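Local atomic coordinates of alkaline serine protease AL20 (Nesterenkonia abyssinica, PDB entry 3CP7), a protein that probably cleaves peptide bonds as a secreted, thermostable, trypsin-like serine protease active under alkaline conditions. Residues 41-46 with 53-58; 104-107 with 111-114. All blocks are in the same frame, centred on the assembly; numbering follows the deposited sequence.

Contact 1 (41-46 with 53-58); sequences HCLHDG and RNFVFA. With FMT (formic acid), chain C.
Phe55 turns the CD1-CE1 edge of its ring to the backbone of Cys42. CE1 of Phe55 lies 3.5 Å from Cys42 O, which sits near the ring plane and so faces the weakly positive C-H rim. That oxygen is buried without any hydrogen-bonding partner, which makes an aromatic edge a fitting neighbour. Leu43 CB comes obliquely to the ring, 4.0 Å from Phe55 CD1. The ring gets there because chi1 of Phe55 is -176°, which sets CG opposite the backbone N and brings CD1 and CE1 up to Cys42 O.

His41, which begins the 41-46 segment, is probably the histidine of a Ser-His-Asp triad. Its NE2 donates to O1 of a formic acid molecule, probably from the crystallisation liquor, at 2.8 Å, somewhat bent at 148°; the same molecule also bonds to Ser169 OG and Gly167 N. Asp91 takes the hydrogen bond of His41 ND1. Cys42 SG, fixed by its disulfide to Cys23, covers one face of the imidazole toward its rim.

Branched Leu43 reaches both Leu76 of strand 71-78 and Ala93 of strand 93-97, while Phe55, on strand 55-59, also meets Val12 of strand 9-16 inside the closed six-stranded barrel of the trypsin-like fold.

Contact 2 (104-107 with 111-114); sequences TVQQ and TASP
Gln106 reaches Ala112 by van der Waals contact alone. Its amide carbon CD stands 3.7 Å from the methyl CB of Ala112, and OE1 comes equally near, while CG lies 3.9 Å from the same CB. Both inner torsions are near 180° (chi1 -168°, chi2 173°), and the stretched chain carries the amide alongside the methyl although the CB of Gln106 does not point straight at the loop. A long, partly exposed glutamine can thus lay its aliphatic part and its amide along Ala112. Alanine suits its place because the small methyl, directed toward the helix, fits against the glutamine and also touches Ile27 of strand 19-27. An alanine in place of Gln106 is likely to open a gap beside the Ala112 methyl and lose the side-chain touch on Ser30 and Gln33.

Among polar groups, the carbonyl O of Gln106 and the N of Thr111 approach to 3.6 Å without forming a hydrogen bond. Within 104-107, Thr104 OG1 accepts a weak bond from Gln107 N at 3.4 Å (152°). Threonine is apt here, since its short hydroxyl can turn back to a backbone N-H that the first turn cannot satisfy.

The arrangement is an N-capped short helix, 105-109, followed by an extended return of the chain at the protein surface, on the way from strand 93-97 of the barrel to strand 124-129 of the second sheet, within a trypsin-like fold.

Contact 1 and contact 2 follow one another along the chain, the first closing before the second opens, and both belong to the trypsin-like peptidase domain. Their centres are about 19 Å apart; the nearest atoms come within about 5 Å but do not touch. Contact 1 is buried, its centre about 10 Å from the centre of the chain, and adjoins the probable catalytic site through His41 and the bound formic acid. The centre of contact 2 lies about 15 Å from that of the chain, at the surface, and the contact holds no residue of the putative triad. Strand 19-27 serves both, through Cys23 to Cys42 and through Ile27 to Val105.

Contact 1 (41-46 with 53-58)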
ATOM      1  N   HIS A  41     -11.437  -2.657  -4.899  1.00  8.44           N
ATOM      2  CA  HIS A  41     -11.766  -2.647  -6.313  1.00  9.00           C
ATOM      3  C   HIS A  41     -12.333  -1.311  -6.783  1.00  9.40           C
ATOM      4  O   HIS A  41     -12.468  -1.096  -7.985  1.00 10.79           O
ATOM      5  CB  HIS A  41     -12.664  -3.835  -6.685  1.00  8.79           C
ATOM      6  CG  HIS A  41     -14.119  -3.650  -6.375  1.00  8.19           C
ATOM      7  ND1 HIS A  41     -14.738  -4.215  -5.275  1.00  7.68           N
ATOM      8  CD2 HIS A  41     -15.092  -3.002  -7.065  1.00  8.81           C
ATOM      9  CE1 HIS A  41     -16.024  -3.902  -5.296  1.00  7.66           C
ATOM     10  NE2 HIS A  41     -16.264  -3.174  -6.372  1.00  8.95           N
ATOM     11  N   CYS A  42     -12.652  -0.414  -5.851  1.00  9.37           N
ATOM     12  CA  CYS A  42     -13.098   0.939  -6.205  1.00 10.12           C
ATOM     13  C   CYS A  42     -11.931   1.885  -6.450  1.00 10.67           C
ATOM     14  O   CYS A  42     -12.140   3.027  -6.877  1.00 11.47           O
ATOM     15  CB  CYS A  42     -13.969   1.527  -5.098  1.00 10.08           C
ATOM     16  SG  CYS A  42     -15.559   0.679  -4.875  1.00 11.58           S
ATOM     17  N   LEU A  43     -10.706   1.437  -6.182  1.00 10.30           N
ATOM     18  CA  LEU A  43      -9.560   2.306  -6.465  1.00 10.37           C
ATOM     19  C   LEU A  43      -8.358   1.608  -7.096  1.00 10.61           C
ATOM     20  O   LEU A  43      -7.362   2.269  -7.425  1.00 10.33           O
ATOM     21  CB  LEU A  43      -9.156   3.146  -5.239  1.00 10.77           C
ATOM     22  CG  LEU A  43      -8.924   2.467  -3.889  1.00  9.22           C
ATOM     23  CD1 LEU A  43      -7.679   1.568  -3.949  1.00 11.55           C
ATOM     24  CD2 LEU A  43      -8.789   3.531  -2.802  1.00 10.81           C
ATOM     25  N   HIS A  44      -8.459   0.297  -7.314  1.00 10.59           N
ATOM     26  CA  HIS A  44      -7.382  -0.450  -7.953  1.00 11.48           C
ATOM     27  C   HIS A  44      -7.944  -1.660  -8.686  1.00 12.18           C
ATOM     28  O   HIS A  44      -8.840  -2.336  -8.172  1.00 11.35           O
ATOM     29  CB  HIS A  44      -6.320  -0.874  -6.929  1.00 11.09           C
ATOM     30  CG  HIS A  44      -5.071  -1.411  -7.552  1.00 10.75           C
ATOM     31  ND1 HIS A  44      -4.989  -2.683  -8.071  1.00 11.65           N
ATOM     32  CD2 HIS A  44      -3.865  -0.834  -7.772  1.00 11.91           C
ATOM     33  CE1 HIS A  44      -3.779  -2.876  -8.569  1.00 12.13           C
ATOM     34  NE2 HIS A  44      -3.080  -1.765  -8.410  1.00 12.36           N
ATOM     35  N   ASP A  45      -7.399  -1.941  -9.873  1.00 13.95           N
ATOM     36  CA  ASP A  45      -7.898  -3.017 -10.741  1.00 15.88           C
ATOM     37  C   ASP A  45      -7.800  -4.416 -10.128  1.00 16.19           C
ATOM     38  O   ASP A  45      -8.579  -5.309 -10.479  1.00 16.99           O
ATOM     39  CB  ASP A  45      -7.113  -3.064 -12.068  1.00 16.54           C
ATOM     40  CG  ASP A  45      -7.282  -1.819 -12.938  1.00 19.65           C
ATOM     41  OD1 ASP A  45      -8.316  -1.115 -12.860  1.00 21.86           O
ATOM     42  OD2 ASP A  45      -6.359  -1.569 -13.745  1.00 22.39           O
ATOM     43  N   GLY A  46      -6.825  -4.613  -9.245  1.00 16.05           N
ATOM     44  CA  GLY A  46      -6.484  -5.956  -8.788  1.00 17.54           C
ATOM     45  C   GLY A  46      -5.378  -6.551  -9.641  1.00 18.87           C
ATOM     46  O   GLY A  46      -4.639  -5.819 -10.308  1.00 18.22           O
ATOM     47  N   ARG A  53      -8.234   6.231 -11.907  1.00 13.88           N
ATOM     48  CA  ARG A  53      -7.894   7.608 -12.206  1.00 14.57           C
ATOM     49  C   ARG A  53      -9.052   8.510 -11.837  1.00 14.18           C
ATOM     50  O   ARG A  53     -10.210   8.095 -11.867  1.00 13.85           O
ATOM     51  CB  ARG A  53      -7.549   7.753 -13.687  1.00 15.14           C
ATOM     52  CG  ARG A  53      -6.226   7.093 -14.053  1.00 18.12           C
ATOM     53  CD  ARG A  53      -5.856   7.338 -15.507  1.00 22.39           C
ATOM     54  NE  ARG A  53      -6.287   6.248 -16.382  1.00 25.58           N
ATOM     55  CZ  ARG A  53      -7.348   6.281 -17.183  1.00 27.96           C
ATOM     56  NH1 ARG A  53      -8.134   7.354 -17.238  1.00 29.09           N
ATOM     57  NH2 ARG A  53      -7.625   5.228 -17.936  1.00 27.90           N
ATOM     58  N   ASN A  54      -8.726   9.739 -11.456  1.00 14.24           N
ATOM     59  CA  ASN A  54      -9.727  10.758 -11.142  1.00 14.73           C
ATOM     60  C   ASN A  54     -10.775  10.312 -10.126  1.00 13.64           C
ATOM     61  O   ASN A  54     -11.976  10.568 -10.279  1.00 13.95           O
ATOM     62  CB  ASN A  54     -10.364  11.285 -12.425  1.00 15.69           C
ATOM     63  CG  ASN A  54      -9.346  11.931 -13.340  1.00 18.05           C
ATOM     64  OD1 ASN A  54      -8.365  12.524 -12.881  1.00 21.08           O
ATOM     65  ND2 ASN A  54      -9.560  11.805 -14.633  1.00 21.35           N
ATOM     66  N   PHE A  55     -10.293   9.644  -9.081  1.00 12.52           N
ATOM     67  CA  PHE A  55     -11.126   9.238  -7.959  1.00 12.10           C
ATOM     68  C   PHE A  55     -11.614  10.480  -7.233  1.00 11.22           C
ATOM     69  O   PHE A  55     -10.812  11.293  -6.757  1.00 11.48           O
ATOM     70  CB  PHE A  55     -10.323   8.331  -7.023  1.00 11.45           C
ATOM     71  CG  PHE A  55     -11.111   7.753  -5.864  1.00 11.24           C
ATOM     72  CD1 PHE A  55     -11.424   6.400  -5.839  1.00 11.50           C
ATOM     73  CD2 PHE A  55     -11.466   8.543  -4.775  1.00 11.12           C
ATOM     74  CE1 PHE A  55     -12.115   5.842  -4.761  1.00 12.36           C
ATOM     75  CE2 PHE A  55     -12.159   8.006  -3.685  1.00 10.40           C
ATOM     76  CZ  PHE A  55     -12.486   6.645  -3.684  1.00 11.27           C
ATOM     77  N   VAL A  56     -12.932  10.605  -7.142  1.00 11.47           N
ATOM     78  CA  VAL A  56     -13.561  11.753  -6.499  1.00 11.43           C
ATOM     79  C   VAL A  56     -14.640  11.278  -5.524  1.00 10.72           C
ATOM     80  O   VAL A  56     -15.378  10.347  -5.827  1.00 11.15           O
ATOM     81  CB  VAL A  56     -14.172  12.700  -7.576  1.00 12.40           C
ATOM     82  CG1 VAL A  56     -15.149  13.669  -6.981  1.00 14.79           C
ATOM     83  CG2 VAL A  56     -13.076  13.450  -8.318  1.00 13.43           C
ATOM     84  N   PHE A  57     -14.731  11.952  -4.383  1.00  9.75           N
ATOM     85  CA  PHE A  57     -15.671  11.604  -3.327  1.00  9.98           C
ATOM     86  C   PHE A  57     -16.637  12.760  -3.108  1.00  9.59           C
ATOM     87  O   PHE A  57     -16.208  13.904  -2.972  1.00 10.54           O
ATOM     88  CB  PHE A  57     -14.911  11.320  -2.027  1.00  9.43           C
ATOM     89  CG  PHE A  57     -15.803  11.020  -0.835  1.00  9.17           C
ATOM     90  CD1 PHE A  57     -15.846  11.893   0.254  1.00  9.36           C
ATOM     91  CD2 PHE A  57     -16.572   9.852  -0.792  1.00  9.05           C
ATOM     92  CE1 PHE A  57     -16.647  11.605   1.356  1.00  9.32           C
ATOM     93  CE2 PHE A  57     -17.369   9.563   0.309  1.00  9.55           C
ATOM     94  CZ  PHE A  57     -17.418  10.455   1.377  1.00  8.66           C
ATOM     95  N   ALA A  58     -17.930  12.449  -3.089  1.00 10.12           N
ATOM     96  CA  ALA A  58     -18.988  13.451  -2.925  1.00 10.17           C
ATOM     97  C   ALA A  58     -19.791  13.166  -1.659  1.00  9.93           C
ATOM     98  O   ALA A  58     -20.733  12.369  -1.685  1.00  9.77           O
ATOM     99  CB  ALA A  58     -19.903  13.460  -4.148  1.00 10.27           C
TER
HETATM  100  C   FMT C 219     -19.307  -1.376  -7.991  1.00 13.46           C
HETATM  101  O1  FMT C 219     -18.227  -1.990  -7.990  1.00 13.54           O
HETATM  102  O2  FMT C 219     -20.203  -1.600  -7.173  1.00 12.36           O

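Contact 2 (104-107 with 111-114)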
ATOM      1  N   THR A 104      -9.779  20.367   5.337  1.00 12.25           N
ATOM      2  CA  THR A 104      -9.826  18.923   5.110  1.00 11.32           C
ATOM      3  C   THR A 104     -11.282  18.441   5.071  1.00 11.16           C
ATOM      4  O   THR A 104     -12.194  19.105   5.575  1.00 10.97           O
ATOM      5  CB  THR A 104      -9.099  18.172   6.218  1.00 11.85           C
ATOM      6  OG1 THR A 104      -9.709  18.511   7.464  1.00 11.47           O
ATOM      7  CG2 THR A 104      -7.602  18.540   6.256  1.00 11.88           C
ATOM      8  N   VAL A 105     -11.506  17.268   4.485  1.00 10.07           N
ATOM      9  CA  VAL A 105     -12.876  16.795   4.323  1.00 10.01           C
ATOM     10  C   VAL A 105     -13.564  16.570   5.677  1.00  9.76           C
ATOM     11  O   VAL A 105     -14.766  16.822   5.817  1.00  9.55           O
ATOM     12  CB  VAL A 105     -12.951  15.535   3.419  1.00  9.83           C
ATOM     13  CG1 VAL A 105     -12.555  14.250   4.180  1.00 10.51           C
ATOM     14  CG2 VAL A 105     -14.336  15.392   2.835  1.00 10.12           C
ATOM     15  N   GLN A 106     -12.809  16.097   6.667  1.00  9.88           N
ATOM     16  CA  GLN A 106     -13.386  15.843   7.983  1.00 10.10           C
ATOM     17  C   GLN A 106     -13.753  17.160   8.673  1.00 10.20           C
ATOM     18  O   GLN A 106     -14.752  17.225   9.374  1.00  9.93           O
ATOM     19  CB  GLN A 106     -12.448  14.983   8.849  1.00 10.38           C
ATOM     20  CG  GLN A 106     -13.102  14.440  10.120  1.00 10.55           C
ATOM     21  CD  GLN A 106     -12.233  13.458  10.895  1.00 10.44           C
ATOM     22  OE1 GLN A 106     -12.379  13.328  12.122  1.00 13.34           O
ATOM     23  NE2 GLN A 106     -11.370  12.741  10.203  1.00  7.78           N
ATOM     24  N   GLN A 107     -12.939  18.193   8.463  1.00 10.21           N
ATOM     25  CA  GLN A 107     -13.239  19.532   8.982  1.00 10.94           C
ATOM     26  C   GLN A 107     -14.446  20.143   8.272  1.00 11.12           C
ATOM     27  O   GLN A 107     -15.287  20.795   8.901  1.00 11.04           O
ATOM     28  CB  GLN A 107     -12.018  20.434   8.826  1.00 10.98           C
ATOM     29  CG  GLN A 107     -10.939  20.193   9.873  1.00 12.78           C
ATOM     30  CD  GLN A 107     -11.341  20.683  11.247  1.00 12.55           C
ATOM     31  OE1 GLN A 107     -11.686  19.888  12.118  1.00 12.85           O
ATOM     32  NE2 GLN A 107     -11.304  22.007  11.448  1.00 12.63           N
ATOM     33  N   THR A 111     -17.678  15.878  11.038  1.00 11.09           N
ATOM     34  CA  THR A 111     -17.851  14.589  11.689  1.00 10.50           C
ATOM     35  C   THR A 111     -17.246  13.484  10.829  1.00 10.00           C
ATOM     36  O   THR A 111     -16.833  13.724   9.682  1.00 10.64           O
ATOM     37  CB  THR A 111     -19.342  14.312  12.001  1.00 10.39           C
ATOM     38  OG1 THR A 111     -19.461  13.196  12.893  1.00 10.44           O
ATOM     39  CG2 THR A 111     -20.157  14.054  10.733  1.00 11.82           C
ATOM     40  N   ALA A 112     -17.161  12.295  11.426  1.00  9.90           N
ATOM     41  CA  ALA A 112     -16.613  11.110  10.775  1.00  9.57           C
ATOM     42  C   ALA A 112     -17.065   9.909  11.571  1.00  9.78           C
ATOM     43  O   ALA A 112     -17.391  10.015  12.757  1.00 11.14           O
ATOM     44  CB  ALA A 112     -15.094  11.167  10.770  1.00  9.84           C
ATOM     45  N   SER A 113     -17.076   8.748  10.925  1.00  9.17           N
ATOM     46  CA  SER A 113     -17.384   7.506  11.622  1.00  9.02           C
ATOM     47  C   SER A 113     -16.184   6.978  12.389  1.00  8.90           C
ATOM     48  O   SER A 113     -15.057   7.043  11.891  1.00  9.06           O
ATOM     49  CB  SER A 113     -17.765   6.437  10.610  1.00  9.37           C
ATOM     50  OG  SER A 113     -18.936   6.809   9.932  1.00  8.99           O
ATOM     51  N   PRO A 114     -16.430   6.390  13.575  1.00  9.33           N
ATOM     52  CA  PRO A 114     -15.370   5.590  14.179  1.00  9.64           C
ATOM     53  C   PRO A 114     -15.185   4.337  13.320  1.00  8.94           C
ATOM     54  O   PRO A 114     -16.074   3.989  12.532  1.00  9.18           O
ATOM     55  CB  PRO A 114     -15.920   5.220  15.569  1.00 10.48           C
ATOM     56  CG  PRO A 114     -17.304   5.756  15.658  1.00 11.25           C
ATOM     57  CD  PRO A 114     -17.694   6.341  14.335  1.00  9.79           C
TER